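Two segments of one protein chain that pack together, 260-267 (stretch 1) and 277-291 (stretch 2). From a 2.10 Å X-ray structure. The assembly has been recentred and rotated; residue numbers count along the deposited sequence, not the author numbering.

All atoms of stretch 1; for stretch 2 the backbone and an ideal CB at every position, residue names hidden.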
# COMPACT_ATOMS: atom_id res chain seq x y z
N VAL A 260 -10.31 -26.86 -18.01
CA VAL A 260 -9.97 -25.51 -17.60
C VAL A 260 -11.22 -24.63 -17.69
O VAL A 260 -11.78 -24.47 -18.77
CB VAL A 260 -8.87 -24.94 -18.49
CG1 VAL A 260 -8.59 -23.47 -18.12
CG2 VAL A 260 -7.61 -25.79 -18.39
N THR A 261 -11.68 -24.07 -16.57
CA THR A 261 -12.87 -23.23 -16.62
C THR A 261 -12.63 -21.84 -16.07
O THR A 261 -11.98 -21.68 -15.05
CB THR A 261 -14.10 -23.88 -15.93
OG1 THR A 261 -13.75 -24.26 -14.60
CG2 THR A 261 -14.55 -25.11 -16.70
N LYS A 262 -13.15 -20.83 -16.76
CA LYS A 262 -13.08 -19.48 -16.26
C LYS A 262 -14.19 -19.29 -15.22
O LYS A 262 -15.36 -19.46 -15.52
CB LYS A 262 -13.22 -18.45 -17.38
CG LYS A 262 -13.03 -17.01 -16.88
CD LYS A 262 -13.39 -15.97 -17.94
CE LYS A 262 -12.55 -16.15 -19.19
NZ LYS A 262 -12.75 -15.02 -20.17
N ARG A 263 -13.79 -18.93 -14.00
CA ARG A 263 -14.73 -18.69 -12.90
C ARG A 263 -15.15 -17.22 -12.81
O ARG A 263 -16.27 -16.91 -12.40
CB ARG A 263 -14.09 -19.08 -11.57
CG ARG A 263 -13.88 -20.56 -11.38
CD ARG A 263 -15.19 -21.24 -11.09
NE ARG A 263 -15.03 -22.33 -10.13
CZ ARG A 263 -15.92 -23.29 -9.94
NH1 ARG A 263 -17.04 -23.31 -10.66
NH2 ARG A 263 -15.69 -24.25 -9.05
N TYR A 264 -14.24 -16.31 -13.16
CA TYR A 264 -14.52 -14.87 -13.00
C TYR A 264 -13.88 -14.01 -14.08
O TYR A 264 -12.80 -14.34 -14.59
CB TYR A 264 -13.98 -14.38 -11.66
CG TYR A 264 -14.84 -14.67 -10.46
CD1 TYR A 264 -15.98 -13.90 -10.19
CD2 TYR A 264 -14.49 -15.68 -9.57
CE1 TYR A 264 -16.77 -14.18 -9.08
CE2 TYR A 264 -15.25 -15.95 -8.48
CZ TYR A 264 -16.39 -15.20 -8.22
OH TYR A 264 -17.13 -15.49 -7.10
N SER A 265 -14.55 -12.92 -14.42
CA SER A 265 -13.96 -11.81 -15.18
C SER A 265 -13.81 -10.63 -14.23
O SER A 265 -14.66 -10.41 -13.37
CB SER A 265 -14.87 -11.34 -16.36
OG SER A 265 -15.02 -12.35 -17.35
N ILE A 266 -12.79 -9.83 -14.42
CA ILE A 266 -12.57 -8.74 -13.48
C ILE A 266 -12.46 -7.41 -14.22
O ILE A 266 -11.91 -7.35 -15.32
CB ILE A 266 -11.29 -9.01 -12.66
CG1 ILE A 266 -11.55 -10.13 -11.65
CG2 ILE A 266 -10.80 -7.74 -11.99
CD1 ILE A 266 -10.35 -10.50 -10.82
N GLU A 267 -13.01 -6.35 -13.64
CA GLU A 267 -12.79 -5.03 -14.20
C GLU A 267 -12.52 -4.07 -13.05
O GLU A 267 -13.08 -4.23 -11.96
CB GLU A 267 -13.98 -4.56 -15.08
CG GLU A 267 -15.30 -4.43 -14.35
CD GLU A 267 -16.42 -3.91 -15.24
OE1 GLU A 267 -16.29 -4.02 -16.48
OE2 GLU A 267 -17.42 -3.38 -14.71
N UNK A 277 -12.90 -2.21 -8.23
CA UNK A 277 -13.87 -2.66 -9.22
C UNK A 277 -14.76 -3.81 -8.79
O UNK A 277 -15.24 -3.88 -7.64
CB UNK A 277 -13.13 -3.07 -10.49
N UNK A 278 -14.97 -4.73 -9.71
CA UNK A 278 -15.96 -5.79 -9.54
C UNK A 278 -15.40 -7.09 -10.05
O UNK A 278 -14.54 -7.10 -10.93
CB UNK A 278 -17.27 -5.45 -10.26
N UNK A 279 -15.94 -8.20 -9.55
CA UNK A 279 -15.66 -9.51 -10.10
C UNK A 279 -16.99 -10.05 -10.62
O UNK A 279 -17.96 -10.08 -9.88
CB UNK A 279 -15.03 -10.44 -9.06
N UNK A 280 -17.01 -10.49 -11.87
CA UNK A 280 -18.23 -11.01 -12.47
C UNK A 280 -18.16 -12.53 -12.59
O UNK A 280 -17.29 -13.06 -13.28
CB UNK A 280 -18.46 -10.38 -13.84
N UNK A 281 -19.09 -13.22 -11.95
CA UNK A 281 -19.15 -14.67 -12.02
C UNK A 281 -19.42 -15.11 -13.44
O UNK A 281 -20.36 -14.63 -14.08
CB UNK A 281 -20.22 -15.22 -11.08
N UNK A 282 -18.62 -16.06 -13.92
CA UNK A 282 -18.77 -16.50 -15.30
C UNK A 282 -19.65 -17.72 -15.49
O UNK A 282 -19.97 -18.08 -16.61
CB UNK A 282 -17.39 -16.79 -15.89
N UNK A 283 -20.05 -18.37 -14.40
CA UNK A 283 -20.88 -19.56 -14.53
C UNK A 283 -22.19 -19.39 -13.76
O UNK A 283 -22.19 -19.21 -12.56
CB UNK A 283 -20.13 -20.79 -14.03
N UNK A 284 -23.32 -19.47 -14.46
CA UNK A 284 -24.61 -19.22 -13.82
C UNK A 284 -24.96 -20.27 -12.77
O UNK A 284 -24.63 -21.44 -12.92
CB UNK A 284 -25.71 -19.17 -14.88
N UNK A 285 -25.64 -19.86 -11.71
CA UNK A 285 -26.24 -20.81 -10.79
C UNK A 285 -25.30 -21.47 -9.79
O UNK A 285 -25.64 -22.51 -9.22
CB UNK A 285 -26.93 -21.91 -11.60
N UNK A 286 -24.11 -20.90 -9.58
CA UNK A 286 -23.21 -21.49 -8.58
C UNK A 286 -23.48 -20.86 -7.20
O UNK A 286 -23.48 -19.63 -7.06
CB UNK A 286 -21.75 -21.29 -8.99
N UNK A 287 -23.71 -21.70 -6.17
CA UNK A 287 -24.08 -21.07 -4.90
C UNK A 287 -22.94 -20.32 -4.22
O UNK A 287 -23.22 -19.47 -3.36
CB UNK A 287 -24.61 -22.14 -3.94
N UNK A 288 -21.68 -20.57 -4.58
CA UNK A 288 -20.64 -19.76 -3.94
C UNK A 288 -19.86 -18.83 -4.85
O UNK A 288 -19.45 -17.76 -4.41
CB UNK A 288 -19.64 -20.69 -3.25
N UNK A 289 -19.66 -19.22 -6.11
CA UNK A 289 -18.93 -18.37 -7.05
C UNK A 289 -19.87 -17.36 -7.71
O UNK A 289 -20.35 -17.55 -8.83
CB UNK A 289 -18.24 -19.22 -8.12
N UNK A 290 -20.15 -16.29 -6.97
CA UNK A 290 -21.15 -15.31 -7.36
C UNK A 290 -20.49 -13.95 -7.57
O UNK A 290 -19.29 -13.81 -7.34
CB UNK A 290 -22.26 -15.22 -6.31
N UNK A 291 -21.28 -12.94 -7.94
CA UNK A 291 -20.77 -11.60 -8.28
C UNK A 291 -20.30 -10.85 -7.05
O UNK A 291 -20.82 -11.06 -5.95
CB UNK A 291 -21.85 -10.78 -9.00

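Position 277 lies in a strand that runs antiparallel to stretch 1. Its phi/psi of -172/-138 is unusual for a residue with a side chain, and the ideal CB lies 1.9 Å from E267 O, a clash. Only the absence of a side chain fits: it is G277, whose CA approaches E267 O to 3.3 Å.

At 278 the CB shares a face with E267, beside a carboxylate and open space, so a long polar or basic chain is suitable. The residue is K278, paired with E267 through backbone hydrogen bonds; its end leads away from stretch 1.

The CB at 279 lies on the face of Y264 and I266, 3.8 Å from Y264 CD1. A small apolar group suits this spot, and A279 places its methyl against the tyrosine ring.

Position 280 faces the same side as S265 and has room beyond it, so many polar residues would serve. It is K280, whose N donates to S265 O (2.8 Å) while its O accepts from S265 N (3.0 Å).

At 281 the CB lies 4.1 Å from Y264 CE1; small or modest apolar chains suit it. A281 sets its CB 4.2 Å from Y264 CE1, a light apolar contact.

The CB at 282 points toward stretch 1, 3.4 Å from K262 O. A polar chain long enough to reach the S265 hydroxyl would suit, whether donor or acceptor; the residue is E282, and its OE2 accepts from S265 OG at 2.7 Å. Its N also donates to R263 O (2.9 Å).

At 283 the CB points toward stretch 1 without crowding, allowing a long chain. K283 folds back until NZ is 3.9 Å from T261 CB.

Out of reach, 284 tolerates many types and is A284; 285, with phi 78°, favours glycine and is G285, in a type II turn from 283 to 286.

The CB at 286 is 5.4 Å from R263 NH1, so an acidic group is attractive. D286 OD1 makes a long salt bridge to R263 NH1 (3.7 Å), through charge alone, while OD2 accepts from the backbone N of 288 and 289.

Position 287, with phi -70°, can be proline, and is P287. At 288 stretch 1 does not choose among side chains; the residue is I288.

At 289 the CB points toward R263 and Y264, inviting an aromatic ring. The guanidinium of R263 lies flat on F289, centres 4.1 Å apart, and Y264 CE2 meets the ring edge, 3.9 Å from F289 CD1.

The CB at 290 points away, so many side chains would do; T290 contributes its backbone O, which accepts from Y264 OH at 2.7 Å.

At 291 stretch 1 leaves the choice open, but the backbone N of 281 is near enough to favour a short acceptor; D291 OD1 accepts from A281 N at 2.9 Å.

Stretch 2 277-291: GKAKAEKAGDPIFTD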
# COMPACT_ATOMS: atom_id res chain seq x y z
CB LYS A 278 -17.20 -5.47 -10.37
CG LYS A 278 -17.80 -4.07 -10.14
CD LYS A 278 -18.95 -3.85 -11.13
CE LYS A 278 -19.58 -2.47 -10.94
NZ LYS A 278 -20.04 -2.28 -9.54
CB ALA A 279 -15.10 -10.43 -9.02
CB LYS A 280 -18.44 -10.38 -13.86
CG LYS A 280 -19.72 -9.58 -14.00
CD LYS A 280 -19.62 -8.26 -13.24
CE LYS A 280 -20.94 -7.48 -13.29
NZ LYS A 280 -20.82 -6.19 -12.54
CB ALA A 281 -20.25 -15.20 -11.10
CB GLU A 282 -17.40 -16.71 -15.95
CG GLU A 282 -16.72 -15.40 -16.29
CD GLU A 282 -17.50 -14.62 -17.33
OE1 GLU A 282 -18.15 -15.26 -18.18
OE2 GLU A 282 -17.47 -13.37 -17.29
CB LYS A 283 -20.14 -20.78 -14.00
CG LYS A 283 -20.61 -22.09 -14.59
CD LYS A 283 -20.03 -22.29 -15.98
CE LYS A 283 -18.50 -22.20 -15.97
NZ LYS A 283 -17.87 -23.34 -15.25
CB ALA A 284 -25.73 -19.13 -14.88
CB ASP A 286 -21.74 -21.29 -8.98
CG ASP A 286 -20.79 -22.14 -8.15
OD1 ASP A 286 -20.18 -23.07 -8.72
OD2 ASP A 286 -20.69 -21.92 -6.92
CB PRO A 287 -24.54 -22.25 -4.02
CG PRO A 287 -23.92 -23.47 -4.66
CD PRO A 287 -23.79 -23.18 -6.12
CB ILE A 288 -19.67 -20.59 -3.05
CG1 ILE A 288 -18.86 -21.56 -3.87
CG2 ILE A 288 -20.44 -21.37 -1.97
CD1 ILE A 288 -17.71 -22.26 -3.05
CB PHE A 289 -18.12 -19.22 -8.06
CG PHE A 289 -17.06 -20.07 -7.38
CD1 PHE A 289 -15.91 -19.48 -6.88
CD2 PHE A 289 -17.25 -21.42 -7.18
CE1 PHE A 289 -14.94 -20.26 -6.21
CE2 PHE A 289 -16.28 -22.20 -6.52
CZ PHE A 289 -15.13 -21.61 -6.04
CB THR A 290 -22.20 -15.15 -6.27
OG1 THR A 290 -21.52 -14.96 -5.03
CG2 THR A 290 -23.12 -16.39 -6.18
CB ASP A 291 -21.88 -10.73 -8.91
CG ASP A 291 -22.29 -11.22 -10.28
OD1 ASP A 291 -21.47 -11.91 -10.94
OD2 ASP A 291 -23.42 -10.86 -10.70
O HOH W 1 -18.72 -18.19 -11.34
O HOH W 2 -17.79 -25.22 -7.47
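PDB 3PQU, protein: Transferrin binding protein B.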